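Local coordinates for protein adhesin (Streptococcus sanguinis SK1 = NCTC 7863, PDB 6VT2) that binds sialoglycans through tandem Siglec-like modules of a serine-rich repeat adhesin, probably helping the bacterium adhere to host surfaces, at residues A[40-45]-A[51-56]; A[97-102]-A[112-117]; A[86-89]-A[95-98]. One frame throughout, in Å; residues are numbered along the deposited sequence.

Interaction 1: A[40-45]-A[51-56]; sequences VRNIEG and YLDPNW. With A2G (2-acetamido-2-deoxy-alpha-D-galactopyranose), chain D; SIA (N-acetyl-alpha-neuraminic acid), chain B; GAL (beta-D-galactopyranose), chain C.
Asn42 and Tyr51 join the two backbones through one nearly straight hydrogen bond, Asn42 N to Tyr51 O at 2.9 Å, where the segments come closest near Arg41 and Leu52 (CA to CA 4.5 Å). The Asn42 amide then grips the backbone and side chain of Asp53. Its OD1 accepts from Asp53 N at 3.1 Å, the donor tilted from the carbonyl plane, and has a second partner in Lys98. Its ND2 donates to Asp53 OD1 at 2.8 Å, on the anti side of a carboxylate turned 79° from the amide. The first torsion of Asp53 (chi1 88°) brings the carboxylate between Asn42 and the sugar; OD1 takes ND2, and OD2 takes O9 of sialic acid at 2.9 Å, so Asn42 acts as a second-shell residue behind a first-shell one. ND2 also lies at the edge of the Tyr51 ring. A cis peptide then leads into Pro54. Beside the polar bonds, Val40 CG1 meets Leu52 CD2 at 3.8 Å. Arg41 NE donates to Asn42 O and NH1 to Ala46 O, bracing the turn from which Glu44 OE1 accepts N2 of the GalNAc at 2.7 Å. The contact joins strand 35-41 and the residues following it to the loop running on to strand 58-61, with Val40 and Leu52 packed on Tyr59 and Arg41 bonded through its backbone to Tyr99 of strand 95-104.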
loop_
_atom_site.group_PDB
_atom_site.type_symbol
_atom_site.label_atom_id
_atom_site.label_comp_id
_atom_site.label_asym_id
_atom_site.label_seq_id
_atom_site.Cartn_x
_atom_site.Cartn_y
_atom_site.Cartn_z
ATOM N N VAL A 40 3.859 52.827 -1.575
ATOM C CA VAL A 40 3.855 52.137 -0.279
ATOM C C VAL A 40 4.948 52.834 0.503
ATOM O O VAL A 40 6.003 52.909 0.002
ATOM C CB VAL A 40 4.131 50.644 -0.408
ATOM C CG1 VAL A 40 4.083 49.986 0.957
ATOM C CG2 VAL A 40 3.151 50.010 -1.339
ATOM N N ARG A 41 4.642 53.320 1.688
ATOM C CA ARG A 41 5.671 54.085 2.384
ATOM C C ARG A 41 5.551 53.950 3.898
ATOM O O ARG A 41 4.528 53.613 4.424
ATOM C CB ARG A 41 5.564 55.572 2.022
ATOM C CG ARG A 41 4.216 56.188 2.355
ATOM C CD ARG A 41 4.185 57.714 2.266
ATOM N NE ARG A 41 4.766 58.315 3.422
ATOM C CZ ARG A 41 4.961 59.599 3.558
ATOM N NH1 ARG A 41 4.622 60.411 2.584
ATOM N NH2 ARG A 41 5.460 60.066 4.672
ATOM N N ASN A 42 6.648 54.325 4.549
ATOM C CA ASN A 42 6.631 54.488 6.006
ATOM C C ASN A 42 5.810 55.714 6.343
ATOM O O ASN A 42 5.840 56.598 5.612
ATOM C CB ASN A 42 8.022 54.818 6.528
ATOM C CG ASN A 42 8.914 53.618 6.456
ATOM O OD1 ASN A 42 8.473 52.634 5.927
ATOM N ND2 ASN A 42 10.126 53.699 6.961
ATOM N N ILE A 43 5.202 55.751 7.504
ATOM C CA ILE A 43 4.460 56.957 7.953
ATOM C C ILE A 43 5.409 58.147 8.011
ATOM O O ILE A 43 4.984 59.236 7.717
ATOM C CB ILE A 43 3.761 56.718 9.319
ATOM C CG1 ILE A 43 2.801 57.856 9.683
ATOM C CG2 ILE A 43 4.742 56.463 10.462
ATOM C CD1 ILE A 43 1.740 58.161 8.642
ATOM N N GLU A 44 6.638 57.905 8.398
ATOM C CA GLU A 44 7.616 58.980 8.589
ATOM C C GLU A 44 7.952 59.595 7.254
ATOM O O GLU A 44 8.023 58.883 6.294
ATOM C CB GLU A 44 8.951 58.516 9.162
ATOM C CG GLU A 44 8.959 57.909 10.546
ATOM C CD GLU A 44 8.404 56.506 10.714
ATOM O OE1 GLU A 44 8.178 56.099 11.844
ATOM O OE2 GLU A 44 8.230 55.830 9.719
ATOM N N GLY A 45 8.232 60.882 7.291
ATOM C CA GLY A 45 8.632 61.621 6.103
ATOM C C GLY A 45 7.661 62.710 5.727
ATOM O O GLY A 45 6.547 62.725 6.244
ATOM N N TYR A 51 9.958 56.886 1.059
ATOM C CA TYR A 51 10.851 56.039 1.847
ATOM C C TYR A 51 10.058 54.914 2.498
ATOM O O TYR A 51 9.026 55.140 3.129
ATOM C CB TYR A 51 11.538 56.886 2.896
ATOM C CG TYR A 51 12.566 56.178 3.737
ATOM C CD1 TYR A 51 12.195 55.472 4.838
ATOM C CD2 TYR A 51 13.913 56.243 3.413
ATOM C CE1 TYR A 51 13.103 54.803 5.597
ATOM C CE2 TYR A 51 14.833 55.637 4.182
ATOM C CZ TYR A 51 14.431 54.924 5.285
ATOM O OH TYR A 51 15.289 54.263 6.103
ATOM N N LEU A 52 10.560 53.686 2.350
ATOM C CA LEU A 52 9.896 52.487 2.828
ATOM C C LEU A 52 10.969 51.538 3.350
ATOM O O LEU A 52 11.884 51.269 2.675
ATOM C CB LEU A 52 9.136 51.822 1.683
ATOM C CG LEU A 52 8.504 50.484 2.035
ATOM C CD1 LEU A 52 7.433 50.676 3.071
ATOM C CD2 LEU A 52 7.903 49.818 0.806
ATOM N N ASP A 53 10.814 51.088 4.570
ATOM C CA ASP A 53 11.691 50.064 5.092
ATOM C C ASP A 53 10.770 48.978 5.701
ATOM O O ASP A 53 9.715 49.280 6.047
ATOM C CB ASP A 53 12.818 50.589 5.968
ATOM C CG ASP A 53 12.431 50.703 7.399
ATOM O OD1 ASP A 53 11.808 51.612 7.764
ATOM O OD2 ASP A 53 12.532 49.693 8.138
ATOM N N PRO A 54 11.152 47.727 5.904
ATOM C CA PRO A 54 12.418 47.181 5.464
ATOM C C PRO A 54 12.636 47.075 3.961
ATOM O O PRO A 54 11.753 47.134 3.246
ATOM C CB PRO A 54 12.400 45.740 5.966
ATOM C CG PRO A 54 11.420 45.770 7.080
ATOM C CD PRO A 54 10.502 46.912 6.846
ATOM N N ASN A 55 13.885 46.887 3.597
ATOM C CA ASN A 55 14.284 46.807 2.183
ATOM C C ASN A 55 13.669 45.598 1.482
ATOM O O ASN A 55 13.570 45.669 0.325
ATOM C CB ASN A 55 15.794 46.830 2.066
ATOM C CG ASN A 55 16.467 45.625 2.656
ATOM O OD1 ASN A 55 15.911 44.914 3.458
ATOM N ND2 ASN A 55 17.729 45.510 2.318
ATOM N N TRP A 56 13.239 44.564 2.188
ATOM C CA TRP A 56 12.656 43.394 1.541
ATOM C C TRP A 56 11.157 43.529 1.258
ATOM O O TRP A 56 10.666 42.650 0.682
ATOM C CB TRP A 56 13.026 42.148 2.343
ATOM C CG TRP A 56 12.757 42.244 3.808
ATOM C CD1 TRP A 56 13.653 42.555 4.758
ATOM C CD2 TRP A 56 11.505 42.053 4.463
ATOM N NE1 TRP A 56 13.043 42.565 5.961
ATOM C CE2 TRP A 56 11.740 42.244 5.829
ATOM C CE3 TRP A 56 10.242 41.680 4.044
ATOM C CZ2 TRP A 56 10.751 42.101 6.775
ATOM C CZ3 TRP A 56 9.256 41.570 4.977
ATOM C CH2 TRP A 56 9.508 41.796 6.315
HETATM O O5 A2G D . 5.375 59.833 14.462
HETATM C C1 A2G D . 6.643 59.262 14.159
HETATM O O1 A2G D . 6.787 59.231 12.739
HETATM C C2 A2G D . 6.677 57.840 14.721
HETATM N N2 A2G D . 7.917 57.237 14.263
HETATM C C3 A2G D . 5.573 56.993 14.105
HETATM O O3 A2G D . 5.578 55.696 14.720
HETATM C C4 A2G D . 4.232 57.696 14.306
HETATM O O4 A2G D . 3.900 57.687 15.695
HETATM C C5 A2G D . 4.310 59.144 13.804
HETATM C C6 A2G D . 3.019 59.925 14.026
HETATM O O6 A2G D . 3.069 61.112 13.224
HETATM C C7 A2G D . 8.891 56.939 15.124
HETATM O O7 A2G D . 8.788 57.162 16.317
HETATM C C8 A2G D . 10.122 56.318 14.534
HETATM C C1 SIA B . 4.952 49.315 13.111
HETATM C C2 SIA B . 5.944 49.810 14.250
HETATM C C3 SIA B . 6.082 48.845 15.434
HETATM C C4 SIA B . 6.756 47.518 15.077
HETATM C C5 SIA B . 8.091 47.768 14.362
HETATM C C6 SIA B . 7.888 48.774 13.200
HETATM C C7 SIA B . 9.197 49.249 12.516
HETATM C C8 SIA B . 8.903 50.423 11.546
HETATM C C9 SIA B . 10.091 50.653 10.618
HETATM C C10 SIA B . 9.839 46.028 14.238
HETATM C C11 SIA B . 10.267 44.727 13.562
HETATM N N5 SIA B . 8.650 46.529 13.824
HETATM O O1A SIA B . 3.942 48.672 13.474
HETATM O O1B SIA B . 5.294 49.686 11.953
HETATM O O4 SIA B . 6.997 46.722 16.255
HETATM O O6 SIA B . 7.278 49.969 13.675
HETATM O O7 SIA B . 10.186 49.570 13.480
HETATM O O8 SIA B . 7.708 50.138 10.810
HETATM O O9 SIA B . 10.119 49.594 9.657
HETATM O O10 SIA B . 10.539 46.570 15.090
HETATM C C1 GAL C . 5.316 54.600 13.935
HETATM C C2 GAL C . 5.748 53.352 14.735
HETATM C C3 GAL C . 5.252 52.074 14.069
HETATM C C4 GAL C . 3.743 52.162 13.796
HETATM C C5 GAL C . 3.473 53.418 12.973
HETATM C C6 GAL C . 1.987 53.654 12.648
HETATM O O2 GAL C . 7.159 53.244 14.794
HETATM O O3 GAL C . 5.493 50.938 14.897
HETATM O O4 GAL C . 3.029 52.215 15.010
HETATM O O5 GAL C . 3.919 54.571 13.688
HETATM O O6 GAL C . 1.816 54.753 11.763
HETATM O O HOH W 1 8.138 57.758 3.839
#

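Interaction 2: A[97-102]-A[112-117]; sequences TKYVRA and LVDKQS. With SIA (N-acetyl-alpha-neuraminic acid), chain B; GAL (beta-D-galactopyranose), chain C; A2G (2-acetamido-2-deoxy-alpha-D-galactopyranose), chain D.
Strand 95-104 and the loop leading from it to strand 119-125 form the galactose side of the glycan pocket, and Tyr99 meets Lys115 there. Lys115 N donates to Tyr99 OH at 2.8 Å, approaching at the ring edge. The hydroxyl in turn donates to galactose O6 at 2.6 Å, so the phenol oxygen is held by one bond received and one given. O6 also lies very close to Asp114 OD1, probably as a donor, but the separation is implausibly short and the detail doubtful. In the immunoglobulin-like V-set fold of Siglec-like adhesins, these elements would correspond to strand F and the FG loop, a loop that helps set glycan selectivity in relatives. Here the loop folds back on itself, because Gln116 N and Ser117 N both donate to Val113 O while Ser117 OG accepts from Val113 N at 2.9 Å. Ser117 OG also lies 3.6 Å from Tyr99 CD2, near the ring plane. Leu112, its CG anti to the backbone N (chi1 175°), brings CD1 to 3.7 Å from Tyr99 CB. Its CB sits over the centre of one face of the Arg101 guanidinium, whose NH2 is bonded to Thr110 O and forms a salt bridge with Asp47.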
loop_
_atom_site.group_PDB
_atom_site.type_symbol
_atom_site.label_atom_id
_atom_site.label_comp_id
_atom_site.label_asym_id
_atom_site.label_seq_id
_atom_site.Cartn_x
_atom_site.Cartn_y
_atom_site.Cartn_z
ATOM N N THR A 97 3.634 48.370 9.991
ATOM C CA THR A 97 2.427 49.071 9.554
ATOM C C THR A 97 2.924 50.004 8.466
ATOM O O THR A 97 3.694 50.827 8.758
ATOM C CB THR A 97 1.795 49.897 10.657
ATOM O OG1 THR A 97 1.642 48.985 11.728
ATOM C CG2 THR A 97 0.487 50.496 10.215
ATOM N N LYS A 98 2.485 49.791 7.243
ATOM C CA LYS A 98 2.946 50.629 6.138
ATOM C C LYS A 98 1.732 51.172 5.383
ATOM O O LYS A 98 0.730 50.593 5.371
ATOM C CB LYS A 98 3.871 49.845 5.232
ATOM C CG LYS A 98 5.060 49.215 5.925
ATOM C CD LYS A 98 5.988 50.298 6.420
ATOM C CE LYS A 98 6.855 49.698 7.480
ATOM N NZ LYS A 98 7.948 50.564 7.890
ATOM N N TYR A 99 1.960 52.292 4.753
ATOM C CA TYR A 99 0.864 53.115 4.232
ATOM C C TYR A 99 0.877 53.093 2.713
ATOM O O TYR A 99 1.939 53.111 2.088
ATOM C CB TYR A 99 1.019 54.525 4.749
ATOM C CG TYR A 99 0.765 54.579 6.213
ATOM C CD1 TYR A 99 1.702 54.189 7.127
ATOM C CD2 TYR A 99 -0.483 54.930 6.678
ATOM C CE1 TYR A 99 1.389 54.118 8.491
ATOM C CE2 TYR A 99 -0.802 54.950 8.039
ATOM C CZ TYR A 99 0.138 54.477 8.931
ATOM O OH TYR A 99 -0.239 54.448 10.229
ATOM N N VAL A 100 -0.315 53.034 2.141
ATOM C CA VAL A 100 -0.490 52.968 0.698
ATOM C C VAL A 100 -1.235 54.219 0.258
ATOM O O VAL A 100 -2.298 54.536 0.785
ATOM C CB VAL A 100 -1.207 51.682 0.277
ATOM C CG1 VAL A 100 -1.302 51.663 -1.211
ATOM C CG2 VAL A 100 -0.479 50.441 0.774
ATOM N N ARG A 101 -0.666 54.899 -0.745
ATOM C CA ARG A 101 -1.300 56.091 -1.267
ATOM C C ARG A 101 -1.417 55.977 -2.779
ATOM O O ARG A 101 -0.685 55.316 -3.371
ATOM C CB ARG A 101 -0.493 57.347 -0.944
ATOM C CG ARG A 101 -0.203 57.512 0.537
ATOM C CD ARG A 101 0.584 58.788 0.687
ATOM N NE ARG A 101 -0.254 59.962 0.658
ATOM C CZ ARG A 101 0.209 61.186 0.785
ATOM N NH1 ARG A 101 1.495 61.397 0.912
ATOM N NH2 ARG A 101 -0.600 62.222 0.789
ATOM N N ALA A 102 -2.401 56.656 -3.304
ATOM C CA ALA A 102 -2.539 56.658 -4.744
ATOM C C ALA A 102 -2.911 58.059 -5.198
ATOM O O ALA A 102 -3.562 58.805 -4.464
ATOM C CB ALA A 102 -3.590 55.659 -5.213
ATOM N N LEU A 112 -2.590 61.048 3.837
ATOM C CA LEU A 112 -1.760 60.199 4.684
ATOM C C LEU A 112 -2.019 60.619 6.128
ATOM O O LEU A 112 -1.768 61.773 6.506
ATOM C CB LEU A 112 -0.300 60.406 4.362
ATOM C CG LEU A 112 0.624 59.656 5.263
ATOM C CD1 LEU A 112 0.387 58.126 5.070
ATOM C CD2 LEU A 112 2.104 59.954 4.937
ATOM N N VAL A 113 -2.572 59.717 6.934
ATOM C CA VAL A 113 -2.971 60.025 8.313
ATOM C C VAL A 113 -2.517 58.833 9.171
ATOM O O VAL A 113 -3.010 57.785 8.998
ATOM C CB VAL A 113 -4.480 60.250 8.431
ATOM C CG1 VAL A 113 -4.821 60.684 9.846
ATOM C CG2 VAL A 113 -5.029 61.245 7.420
ATOM N N ASP A 114 -1.616 59.067 10.109
ATOM C CA ASP A 114 -1.077 58.043 11.008
ATOM C C ASP A 114 -2.206 57.248 11.660
ATOM O O ASP A 114 -3.111 57.823 12.160
ATOM C CB ASP A 114 -0.314 58.714 12.139
ATOM C CG ASP A 114 0.306 57.703 13.077
ATOM O OD1 ASP A 114 1.018 56.905 12.591
ATOM O OD2 ASP A 114 -0.010 57.741 14.263
ATOM N N LYS A 115 -2.210 55.936 11.447
ATOM C CA LYS A 115 -3.109 54.931 12.034
ATOM C C LYS A 115 -4.535 55.101 11.545
ATOM O O LYS A 115 -5.366 54.538 12.139
ATOM C CB LYS A 115 -3.018 54.924 13.558
ATOM C CG LYS A 115 -1.637 54.536 14.066
ATOM C CD LYS A 115 -1.664 54.444 15.554
ATOM C CE LYS A 115 -0.340 54.153 16.199
ATOM N NZ LYS A 115 -0.396 54.639 17.594
ATOM N N GLN A 116 -4.744 55.829 10.455
ATOM C CA GLN A 116 -6.109 56.039 9.972
ATOM C C GLN A 116 -6.262 55.891 8.484
ATOM O O GLN A 116 -7.315 55.472 8.025
ATOM C CB GLN A 116 -6.646 57.417 10.362
ATOM C CG GLN A 116 -6.731 57.607 11.868
ATOM C CD GLN A 116 -7.621 58.754 12.217
ATOM O OE1 GLN A 116 -8.858 58.680 12.024
ATOM N NE2 GLN A 116 -7.020 59.847 12.704
ATOM N N SER A 117 -5.299 56.256 7.698
ATOM C CA SER A 117 -5.439 56.162 6.253
ATOM C C SER A 117 -5.069 54.763 5.788
ATOM O O SER A 117 -4.817 53.865 6.587
ATOM C CB SER A 117 -4.642 57.274 5.575
ATOM O OG SER A 117 -3.258 57.146 5.859
HETATM C C1 SIA B . 4.952 49.315 13.111
HETATM C C2 SIA B . 5.944 49.810 14.250
HETATM C C3 SIA B . 6.082 48.845 15.434
HETATM C C4 SIA B . 6.756 47.518 15.077
HETATM C C5 SIA B . 8.091 47.768 14.362
HETATM C C6 SIA B . 7.888 48.774 13.200
HETATM C C7 SIA B . 9.197 49.249 12.516
HETATM C C8 SIA B . 8.903 50.423 11.546
HETATM C C9 SIA B . 10.091 50.653 10.618
HETATM C C10 SIA B . 9.839 46.028 14.238
HETATM C C11 SIA B . 10.267 44.727 13.562
HETATM N N5 SIA B . 8.650 46.529 13.824
HETATM O O1A SIA B . 3.942 48.672 13.474
HETATM O O1B SIA B . 5.294 49.686 11.953
HETATM O O4 SIA B . 6.997 46.722 16.255
HETATM O O6 SIA B . 7.278 49.969 13.675
HETATM O O7 SIA B . 10.186 49.570 13.480
HETATM O O8 SIA B . 7.708 50.138 10.810
HETATM O O9 SIA B . 10.119 49.594 9.657
HETATM O O10 SIA B . 10.539 46.570 15.090
HETATM C C1 GAL C . 5.316 54.600 13.935
HETATM C C2 GAL C . 5.748 53.352 14.735
HETATM C C3 GAL C . 5.252 52.074 14.069
HETATM C C4 GAL C . 3.743 52.162 13.796
HETATM C C5 GAL C . 3.473 53.418 12.973
HETATM C C6 GAL C . 1.987 53.654 12.648
HETATM O O2 GAL C . 7.159 53.244 14.794
HETATM O O3 GAL C . 5.493 50.938 14.897
HETATM O O4 GAL C . 3.029 52.215 15.010
HETATM O O5 GAL C . 3.919 54.571 13.688
HETATM O O6 GAL C . 1.816 54.753 11.763
HETATM O O5 A2G D . 5.375 59.833 14.462
HETATM C C1 A2G D . 6.643 59.262 14.159
HETATM O O1 A2G D . 6.787 59.231 12.739
HETATM C C2 A2G D . 6.677 57.840 14.721
HETATM N N2 A2G D . 7.917 57.237 14.263
HETATM C C3 A2G D . 5.573 56.993 14.105
HETATM O O3 A2G D . 5.578 55.696 14.720
HETATM C C4 A2G D . 4.232 57.696 14.306
HETATM O O4 A2G D . 3.900 57.687 15.695
HETATM C C5 A2G D . 4.310 59.144 13.804
HETATM C C6 A2G D . 3.019 59.925 14.026
HETATM O O6 A2G D . 3.069 61.112 13.224
HETATM C C7 A2G D . 8.891 56.939 15.124
HETATM O O7 A2G D . 8.788 57.162 16.317
HETATM C C8 A2G D . 10.122 56.318 14.534
HETATM O O HOH W 2 -2.218 56.026 3.656
#

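Interaction 3: A[86-89]-A[95-98]; sequences INHG and RYTK. With SIA (N-acetyl-alpha-neuraminic acid), chain B.
His88 and Tyr96 meet through one short hydrogen bond, NE2 to OH at 2.7 Å, in which either atom could be the donor. The two side chains come from opposite directions, and each polar atom lies in the plane of the other ring, at its edge. The centroids are 5.6 Å apart with the planes at 72°, so the rings meet rim to rim and neither covers the other's face. At the far side of the imidazole, ND1 donates to Gly89 O at 2.8 Å, only 2° out of the ring plane and on a carbonyl lone pair. Bonds at both nitrogens should therefore restrain the rotation of the imidazole.

Packing contacts adjoin this bond. Trp56 meets the histidine ring at about a right angle, and Pro54 packs on Tyr96. The sialic acid methyl C11 stands over the hydroxyl end of the tyrosine ring, 3.4 Å from Tyr96 OH, and O9 of the sugar lies at the CD1-CE1 edge, near the plane.

Polar bonds to sialic acid then follow the strand. Arg95 O accepts from N5 at 2.9 Å. Thr97 takes both carboxylate oxygens: its N donates to O1B at 2.9 Å and its OG1 to O1A. Lys98 bends at chi2 (-67°), and its NZ faces four oxygens, O8 and O9 of the sugar with Asn42 OD1 and Asp53 O, more than its three N-H groups can serve singly, so some must be shared; the protein pair restrains the ammonium.

Tyr96-Thr97-Lys98-Tyr99 fits the ΦTRX sialic acid-binding motif of Siglec-like adhesins, with lysine in the arginine place; it sits on what is probably strand F of a V-set fold, and His88, in the loop before the strand, bonds its tyrosine hydroxyl.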
loop_
_atom_site.group_PDB
_atom_site.type_symbol
_atom_site.label_atom_id
_atom_site.label_comp_id
_atom_site.label_asym_id
_atom_site.label_seq_id
_atom_site.Cartn_x
_atom_site.Cartn_y
_atom_site.Cartn_z
ATOM N N ILE A 86 15.298 34.866 6.702
ATOM C CA ILE A 86 15.201 33.641 7.433
ATOM C C ILE A 86 15.475 33.861 8.910
ATOM O O ILE A 86 15.025 33.047 9.719
ATOM C CB ILE A 86 16.168 32.603 6.855
ATOM C CG1 ILE A 86 15.779 31.187 7.342
ATOM C CG2 ILE A 86 17.594 32.957 7.217
ATOM C CD1 ILE A 86 14.471 30.716 6.880
ATOM N N ASN A 87 16.194 34.918 9.289
ATOM C CA ASN A 87 16.488 35.169 10.702
ATOM C C ASN A 87 15.716 36.354 11.284
ATOM O O ASN A 87 16.095 36.891 12.338
ATOM C CB ASN A 87 17.977 35.410 10.902
ATOM C CG ASN A 87 18.464 36.634 10.182
ATOM O OD1 ASN A 87 17.942 36.983 9.133
ATOM N ND2 ASN A 87 19.481 37.269 10.724
ATOM N N HIS A 88 14.665 36.796 10.599
ATOM C CA HIS A 88 13.813 37.824 11.164
ATOM C C HIS A 88 13.279 37.345 12.509
ATOM O O HIS A 88 12.975 36.169 12.703
ATOM C CB HIS A 88 12.663 38.100 10.197
ATOM C CG HIS A 88 12.040 39.433 10.380
ATOM N ND1 HIS A 88 11.170 39.677 11.412
ATOM C CD2 HIS A 88 12.177 40.610 9.717
ATOM C CE1 HIS A 88 10.805 40.953 11.391
ATOM N NE2 HIS A 88 11.393 41.542 10.365
ATOM N N GLY A 89 13.093 38.280 13.405
ATOM C CA GLY A 89 12.387 37.964 14.624
ATOM C C GLY A 89 10.921 37.614 14.393
ATOM O O GLY A 89 10.329 37.954 13.384
ATOM N N ARG A 95 6.414 43.119 13.283
ATOM C CA ARG A 95 5.280 43.542 12.481
ATOM C C ARG A 95 5.578 44.912 11.892
ATOM O O ARG A 95 6.347 45.594 12.395
ATOM C CB ARG A 95 4.011 43.586 13.326
ATOM C CG ARG A 95 4.107 44.575 14.466
ATOM C CD ARG A 95 3.069 44.285 15.523
ATOM N NE ARG A 95 1.714 44.558 15.123
ATOM C CZ ARG A 95 0.829 43.642 14.859
ATOM N NH1 ARG A 95 1.194 42.389 14.839
ATOM N NH2 ARG A 95 -0.397 43.975 14.576
ATOM N N TYR A 96 4.937 45.241 10.789
ATOM C CA TYR A 96 5.197 46.510 10.106
ATOM C C TYR A 96 3.881 47.130 9.632
ATOM O O TYR A 96 3.245 46.512 8.905
ATOM C CB TYR A 96 6.073 46.228 8.889
ATOM C CG TYR A 96 7.425 45.687 9.214
ATOM C CD1 TYR A 96 8.425 46.508 9.666
ATOM C CD2 TYR A 96 7.653 44.341 9.203
ATOM C CE1 TYR A 96 9.650 45.999 9.996
ATOM C CE2 TYR A 96 8.864 43.816 9.564
ATOM C CZ TYR A 96 9.892 44.655 9.874
ATOM O OH TYR A 96 11.102 44.207 10.272
ATOM N N THR A 97 3.634 48.370 9.991
ATOM C CA THR A 97 2.427 49.071 9.554
ATOM C C THR A 97 2.924 50.004 8.466
ATOM O O THR A 97 3.694 50.827 8.758
ATOM C CB THR A 97 1.795 49.897 10.657
ATOM O OG1 THR A 97 1.642 48.985 11.728
ATOM C CG2 THR A 97 0.487 50.496 10.215
ATOM N N LYS A 98 2.485 49.791 7.243
ATOM C CA LYS A 98 2.946 50.629 6.138
ATOM C C LYS A 98 1.732 51.172 5.383
ATOM O O LYS A 98 0.730 50.593 5.371
ATOM C CB LYS A 98 3.871 49.845 5.232
ATOM C CG LYS A 98 5.060 49.215 5.925
ATOM C CD LYS A 98 5.988 50.298 6.420
ATOM C CE LYS A 98 6.855 49.698 7.480
ATOM N NZ LYS A 98 7.948 50.564 7.890
HETATM C C1 SIA B . 4.952 49.315 13.111
HETATM C C2 SIA B . 5.944 49.810 14.250
HETATM C C3 SIA B . 6.082 48.845 15.434
HETATM C C4 SIA B . 6.756 47.518 15.077
HETATM C C5 SIA B . 8.091 47.768 14.362
HETATM C C6 SIA B . 7.888 48.774 13.200
HETATM C C7 SIA B . 9.197 49.249 12.516
HETATM C C8 SIA B . 8.903 50.423 11.546
HETATM C C9 SIA B . 10.091 50.653 10.618
HETATM C C10 SIA B . 9.839 46.028 14.238
HETATM C C11 SIA B . 10.267 44.727 13.562
HETATM N N5 SIA B . 8.650 46.529 13.824
HETATM O O1A SIA B . 3.942 48.672 13.474
HETATM O O1B SIA B . 5.294 49.686 11.953
HETATM O O4 SIA B . 6.997 46.722 16.255
HETATM O O6 SIA B . 7.278 49.969 13.675
HETATM O O7 SIA B . 10.186 49.570 13.480
HETATM O O8 SIA B . 7.708 50.138 10.810
HETATM O O9 SIA B . 10.119 49.594 9.657
HETATM O O10 SIA B . 10.539 46.570 15.090
#

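All three contacts serve one trisaccharide pocket, and each joins a loop to strand 35-41 or strand 95-104, neighbours in one sheet. Interactions 2 and 3 share Thr97 and Lys98 but lie about 18 Å apart by their centres. All three are partly buried; interactions 1 and 2 bury about 300 Å² each, with apolar packing alongside polar bonds, whereas interaction 3 buries only 87 Å² and is carried by two rings. Interactions 1 and 2 each touch all three sugars, and the hydrogen bonds of the Tyr99-Asp114 region go to galactose; interaction 3 touches sialic acid alone. Lys98 connects interactions 1 and 3, and the sheet connects interactions 1 and 2.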